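Local coordinates for protein soluble cytochrome b558 (Ectothiorhodospira shaposhnikovii, PDB 1CXY) that probably carries electrons through a heme held in a cytochrome b5-like fold, its iron bound axially by two histidines, at residues H18-H29 and W52-E62. Residues are numbered along the deposited sequence; the frame is centred on the assembly and turned at random. Where two conformers were deposited one is given.
Sequences HHSPDDCWMAIH and WCGQESTEAWE. With HEM (protoporphyrin IX containing Fe), chain B.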
loop_
_atom_site.group_PDB
_atom_site.type_symbol
_atom_site.label_atom_id
_atom_site.label_comp_id
_atom_site.label_asym_id
_atom_site.label_seq_id
_atom_site.Cartn_x
_atom_site.Cartn_y
_atom_site.Cartn_z
ATOM N N HIS A 18 -6.817 3.740 8.653
ATOM C CA HIS A 18 -5.542 3.092 8.866
ATOM C C HIS A 18 -4.519 3.930 8.090
ATOM O O HIS A 18 -3.976 3.545 7.049
ATOM C CB HIS A 18 -5.586 1.650 8.342
ATOM C CG HIS A 18 -6.714 0.874 8.970
ATOM N ND1 HIS A 18 -6.567 0.050 10.060
ATOM C CD2 HIS A 18 -8.030 0.828 8.619
ATOM C CE1 HIS A 18 -7.749 -0.465 10.342
ATOM N NE2 HIS A 18 -8.656 -0.034 9.486
ATOM N N HIS A 19 -4.215 5.068 8.720
ATOM C CA HIS A 19 -3.371 6.048 8.030
ATOM C C HIS A 19 -2.099 6.401 8.738
ATOM O O HIS A 19 -1.566 7.478 8.466
ATOM C CB HIS A 19 -4.268 7.290 7.829
ATOM C CG HIS A 19 -4.689 7.980 9.093
ATOM N ND1 HIS A 19 -3.913 8.944 9.719
ATOM C CD2 HIS A 19 -5.810 7.849 9.849
ATOM C CE1 HIS A 19 -4.545 9.368 10.801
ATOM N NE2 HIS A 19 -5.692 8.724 10.912
ATOM N N SER A 20 -1.534 5.548 9.576
ATOM C CA SER A 20 -0.303 5.897 10.295
ATOM C C SER A 20 0.738 4.825 10.130
ATOM O O SER A 20 0.431 3.684 9.753
ATOM C CB SER A 20 -0.683 6.020 11.771
ATOM O OG SER A 20 -1.821 6.845 11.965
ATOM N N PRO A 21 1.991 5.068 10.496
ATOM C CA PRO A 21 3.046 4.075 10.387
ATOM C C PRO A 21 2.786 2.790 11.156
ATOM O O PRO A 21 3.122 1.695 10.697
ATOM C CB PRO A 21 4.285 4.801 10.917
ATOM C CG PRO A 21 3.981 6.241 10.699
ATOM C CD PRO A 21 2.499 6.399 10.938
ATOM N N ASP A 22 2.103 2.897 12.297
ATOM C CA ASP A 22 1.768 1.747 13.107
ATOM C C ASP A 22 0.410 1.158 12.763
ATOM O O ASP A 22 0.022 0.190 13.415
ATOM C CB ASP A 22 1.841 2.087 14.600
ATOM C CG ASP A 22 0.765 3.041 15.056
ATOM O OD1 ASP A 22 0.649 3.233 16.294
ATOM O OD2 ASP A 22 0.030 3.642 14.256
ATOM N N ASP A 23 -0.250 1.607 11.706
ATOM C CA ASP A 23 -1.550 1.042 11.308
ATOM C C ASP A 23 -1.806 1.542 9.895
ATOM O O ASP A 23 -2.439 2.582 9.680
ATOM C CB ASP A 23 -2.678 1.503 12.235
ATOM C CG ASP A 23 -4.004 0.816 11.985
ATOM O OD1 ASP A 23 -5.014 1.155 12.663
ATOM O OD2 ASP A 23 -4.117 -0.066 11.126
ATOM N N CYS A 24 -1.147 0.922 8.929
ATOM C CA CYS A 24 -1.061 1.430 7.567
ATOM C C CYS A 24 -1.694 0.543 6.509
ATOM O O CYS A 24 -1.091 -0.493 6.185
ATOM C CB CYS A 24 0.446 1.578 7.269
ATOM S SG CYS A 24 0.846 2.231 5.622
ATOM N N TRP A 25 -2.867 0.928 6.029
ATOM C CA TRP A 25 -3.500 0.182 4.924
ATOM C C TRP A 25 -3.432 1.049 3.671
ATOM O O TRP A 25 -3.342 2.290 3.743
ATOM C CB TRP A 25 -4.975 -0.095 5.226
ATOM C CG TRP A 25 -5.261 -1.106 6.301
ATOM C CD1 TRP A 25 -4.441 -1.648 7.239
ATOM C CD2 TRP A 25 -6.567 -1.664 6.560
ATOM N NE1 TRP A 25 -5.124 -2.535 8.057
ATOM C CE2 TRP A 25 -6.446 -2.535 7.651
ATOM C CE3 TRP A 25 -7.811 -1.490 5.942
ATOM C CZ2 TRP A 25 -7.537 -3.222 8.178
ATOM C CZ3 TRP A 25 -8.908 -2.187 6.442
ATOM C CH2 TRP A 25 -8.742 -3.048 7.543
ATOM N N MET A 26 -3.394 0.422 2.499
ATOM C CA MET A 26 -3.476 1.221 1.272
ATOM C C MET A 26 -4.425 0.554 0.279
ATOM O O MET A 26 -4.625 -0.642 0.398
ATOM C CB MET A 26 -2.152 1.330 0.510
ATOM C CG MET A 26 -1.090 2.054 1.299
ATOM S SD MET A 26 0.410 2.201 0.305
ATOM C CE MET A 26 1.472 2.807 1.634
ATOM N N ALA A 27 -4.908 1.332 -0.669
ATOM C CA ALA A 27 -5.692 0.749 -1.766
ATOM C C ALA A 27 -4.836 0.968 -3.026
ATOM O O ALA A 27 -4.373 2.090 -3.293
ATOM C CB ALA A 27 -7.063 1.380 -1.920
ATOM N N ILE A 28 -4.575 -0.075 -3.788
ATOM C CA ILE A 28 -3.765 -0.016 -5.018
ATOM C C ILE A 28 -4.463 -0.904 -6.055
ATOM O O ILE A 28 -4.774 -2.057 -5.742
ATOM C CB ILE A 28 -2.334 -0.523 -4.822
ATOM C CG1 ILE A 28 -1.538 0.400 -3.897
ATOM C CG2 ILE A 28 -1.574 -0.659 -6.147
ATOM C CD1 ILE A 28 -0.273 -0.228 -3.333
ATOM N N HIS A 29 -4.749 -0.369 -7.249
ATOM C CA HIS A 29 -5.431 -1.166 -8.268
ATOM C C HIS A 29 -6.713 -1.833 -7.800
ATOM O O HIS A 29 -6.965 -3.008 -8.127
ATOM C CB HIS A 29 -4.467 -2.246 -8.802
ATOM C CG HIS A 29 -3.333 -1.667 -9.596
ATOM N ND1 HIS A 29 -3.539 -0.678 -10.523
ATOM C CD2 HIS A 29 -2.016 -1.970 -9.613
ATOM C CE1 HIS A 29 -2.364 -0.364 -11.057
ATOM N NE2 HIS A 29 -1.435 -1.093 -10.506
ATOM N N TRP A 52 1.500 7.572 2.035
ATOM C CA TRP A 52 0.347 6.934 1.416
ATOM C C TRP A 52 -0.453 6.046 2.362
ATOM O O TRP A 52 -1.495 5.537 1.918
ATOM C CB TRP A 52 0.802 6.114 0.173
ATOM C CG TRP A 52 1.450 7.085 -0.788
ATOM C CD1 TRP A 52 2.771 7.351 -0.974
ATOM C CD2 TRP A 52 0.716 8.034 -1.561
ATOM N NE1 TRP A 52 2.909 8.418 -1.836
ATOM C CE2 TRP A 52 1.672 8.851 -2.221
ATOM C CE3 TRP A 52 -0.645 8.265 -1.774
ATOM C CZ2 TRP A 52 1.279 9.874 -3.076
ATOM C CZ3 TRP A 52 -1.037 9.287 -2.627
ATOM C CH2 TRP A 52 -0.056 10.073 -3.267
ATOM N N CYS A 53 -0.043 5.909 3.618
ATOM C CA CYS A 53 -0.895 5.084 4.510
ATOM C C CYS A 53 -2.279 5.722 4.566
ATOM O O CYS A 53 -2.461 6.946 4.685
ATOM C CB CYS A 53 -0.298 5.055 5.917
ATOM S SG CYS A 53 1.274 4.189 5.992
ATOM N N GLY A 54 -3.290 4.874 4.446
ATOM C CA GLY A 54 -4.693 5.219 4.484
ATOM C C GLY A 54 -5.258 5.699 3.163
ATOM O O GLY A 54 -6.429 6.049 3.100
ATOM N N GLN A 55 -4.469 5.695 2.068
ATOM C CA GLN A 55 -4.917 6.266 0.826
ATOM C C GLN A 55 -5.017 5.284 -0.347
ATOM O O GLN A 55 -4.341 4.267 -0.402
ATOM C CB GLN A 55 -3.958 7.416 0.401
ATOM C CG GLN A 55 -3.857 8.536 1.437
ATOM C CD GLN A 55 -5.182 9.287 1.313
ATOM O OE1 GLN A 55 -5.665 9.500 0.200
ATOM N NE2 GLN A 55 -5.809 9.708 2.392
ATOM N N GLU A 56 -5.739 5.762 -1.360
ATOM C CA GLU A 56 -5.647 5.212 -2.717
ATOM C C GLU A 56 -4.296 5.698 -3.257
ATOM O O GLU A 56 -4.009 6.905 -3.279
ATOM C CB GLU A 56 -6.809 5.747 -3.548
ATOM C CG GLU A 56 -7.143 4.829 -4.712
ATOM C CD GLU A 56 -6.004 4.687 -5.717
ATOM O OE1 GLU A 56 -5.391 5.700 -6.094
ATOM O OE2 GLU A 56 -5.762 3.544 -6.138
ATOM N N SER A 57 -3.413 4.733 -3.558
ATOM C CA SER A 57 -2.022 5.025 -3.836
ATOM C C SER A 57 -1.507 4.424 -5.143
ATOM O O SER A 57 -0.299 4.222 -5.272
ATOM C CB SER A 57 -1.199 4.426 -2.675
ATOM O OG SER A 57 -1.680 4.893 -1.413
ATOM N N THR A 58 -2.402 4.169 -6.090
ATOM C CA THR A 58 -1.967 3.540 -7.342
ATOM C C THR A 58 -0.876 4.290 -8.082
ATOM O O THR A 58 0.120 3.702 -8.527
ATOM C CB THR A 58 -3.197 3.286 -8.235
ATOM O OG1 THR A 58 -4.123 2.374 -7.625
ATOM C CG2 THR A 58 -2.771 2.693 -9.582
ATOM N N GLU A 59 -1.007 5.614 -8.237
ATOM C CA GLU A 59 0.020 6.361 -8.974
ATOM C C GLU A 59 1.391 6.272 -8.333
ATOM O O GLU A 59 2.412 6.076 -9.005
ATOM C CB GLU A 59 -0.409 7.825 -9.078
ATOM C CG GLU A 59 0.623 8.693 -9.781
ATOM C CD GLU A 59 0.093 10.070 -10.122
ATOM O OE1 GLU A 59 -0.226 10.284 -11.313
ATOM O OE2 GLU A 59 -0.011 10.929 -9.226
ATOM N N ALA A 60 1.437 6.441 -7.011
ATOM C CA ALA A 60 2.698 6.312 -6.276
ATOM C C ALA A 60 3.262 4.907 -6.438
ATOM O O ALA A 60 4.472 4.761 -6.570
ATOM C CB ALA A 60 2.451 6.631 -4.815
ATOM N N TRP A 61 2.418 3.875 -6.389
ATOM C CA TRP A 61 2.889 2.510 -6.614
ATOM C C TRP A 61 3.491 2.339 -7.994
ATOM O O TRP A 61 4.479 1.633 -8.221
ATOM C CB TRP A 61 1.736 1.510 -6.358
ATOM C CG TRP A 61 2.085 0.132 -6.845
ATOM C CD1 TRP A 61 1.595 -0.442 -7.988
ATOM C CD2 TRP A 61 2.980 -0.814 -6.261
ATOM N NE1 TRP A 61 2.165 -1.684 -8.166
ATOM C CE2 TRP A 61 2.999 -1.942 -7.117
ATOM C CE3 TRP A 61 3.756 -0.847 -5.105
ATOM C CZ2 TRP A 61 3.770 -3.067 -6.841
ATOM C CZ3 TRP A 61 4.531 -1.966 -4.839
ATOM C CH2 TRP A 61 4.536 -3.058 -5.708
ATOM N N GLU A 62 2.784 2.884 -8.989
ATOM C CA GLU A 62 3.215 2.699 -10.380
ATOM C C GLU A 62 4.478 3.439 -10.779
ATOM O O GLU A 62 5.136 3.044 -11.756
ATOM C CB GLU A 62 2.066 3.155 -11.289
ATOM C CG GLU A 62 0.853 2.245 -11.279
ATOM C CD GLU A 62 1.098 0.955 -12.030
ATOM O OE1 GLU A 62 1.651 1.016 -13.154
ATOM O OE2 GLU A 62 0.745 -0.119 -11.509
HETATM C CHA HEM B . 11.722 0.616 -3.760
HETATM C CHB HEM B . 8.539 4.248 -3.499
HETATM C CHC HEM B . 5.194 1.161 -1.871
HETATM C CHD HEM B . 8.334 -2.501 -2.247
HETATM C C1A HEM B . 11.185 1.881 -3.725
HETATM C C2A HEM B . 11.913 3.121 -3.912
HETATM C C3A HEM B . 11.016 4.117 -3.865
HETATM C C4A HEM B . 9.709 3.525 -3.615
HETATM C CMA HEM B . 11.247 5.637 -4.009
HETATM C CAA HEM B . 13.431 3.244 -4.183
HETATM C CBA HEM B . 13.815 3.741 -5.616
HETATM C CGA HEM B . 13.671 2.676 -6.666
HETATM O O1A HEM B . 13.657 1.476 -6.290
HETATM O O2A HEM B . 13.594 2.996 -7.880
HETATM C C1B HEM B . 7.332 3.716 -3.075
HETATM C C2B HEM B . 6.100 4.446 -2.922
HETATM C C3B HEM B . 5.166 3.588 -2.503
HETATM C C4B HEM B . 5.804 2.303 -2.338
HETATM C CMB HEM B . 5.953 5.948 -3.276
HETATM C CAB HEM B . 3.676 3.874 -2.216
HETATM C CBB HEM B . 2.698 3.029 -2.543
HETATM C C1C HEM B . 5.755 -0.093 -1.820
HETATM C C2C HEM B . 5.088 -1.299 -1.386
HETATM C C3C HEM B . 5.948 -2.322 -1.501
HETATM C C4C HEM B . 7.194 -1.771 -2.028
HETATM C CMC HEM B . 3.620 -1.309 -0.910
HETATM C CAC HEM B . 5.777 -3.831 -1.241
HETATM C CBC HEM B . 5.127 -4.345 -0.216
HETATM C C1D HEM B . 9.518 -1.963 -2.714
HETATM C C2D HEM B . 10.666 -2.742 -3.099
HETATM C C3D HEM B . 11.596 -1.880 -3.524
HETATM C C4D HEM B . 11.058 -0.547 -3.422
HETATM C CMD HEM B . 10.751 -4.284 -3.001
HETATM C CAD HEM B . 13.002 -2.180 -4.110
HETATM C CBD HEM B . 12.949 -1.926 -5.645
HETATM C CGD HEM B . 11.934 -2.752 -6.389
HETATM O O1D HEM B . 11.144 -2.228 -7.201
HETATM O O2D HEM B . 11.935 -4.005 -6.208
HETATM N NA HEM B . 9.844 2.161 -3.512
HETATM N NB HEM B . 7.131 2.389 -2.716
HETATM N NC HEM B . 7.048 -0.416 -2.178
HETATM N ND HEM B . 9.768 -0.619 -2.942
HETATM FE FE HEM B . 8.426 0.871 -2.877
#
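In the wall of the cytochrome b5 heme pocket, strand 23-28 is joined to the chain that leads into helix 58-63, by backbone bonds and by the disulfide Cys24 SG–Cys53 SG (2.0 Å). Next to the disulfide, Gly54 N donates to Trp25 O; with positive phi and its CA close to His19 CB, Gly54 occupies a place where a side chain would clash. A single beta bridge follows: Ala27 N donates to Gln55 O (3.0 Å) and Ala27 O accepts from Ser57 N (2.8 Å). Ser57 OG also donates to Gln55 O, from the opposite face of that carbonyl. Flexible and unbranched, Met26 runs extended beyond CG, laying CE against Trp52 CB (3.7 Å) and SD near the heme vinyl carbon CBB. Ile28 CG2, anti to the backbone N, meets Trp61 CD1 at 3.7 Å; the far rim of that indole, CZ3, touches heme C2C, and the ring stacks on the axial ligand His70. Where the strand ends, His29 N donates almost straight to Thr58 OG1, which itself donates to Glu56 OE2. In the Glu62 conformer modelled here, His29 NE2 donates to OE2 (2.6 Å) on its anti side, tilted 34° out of the carboxylate plane.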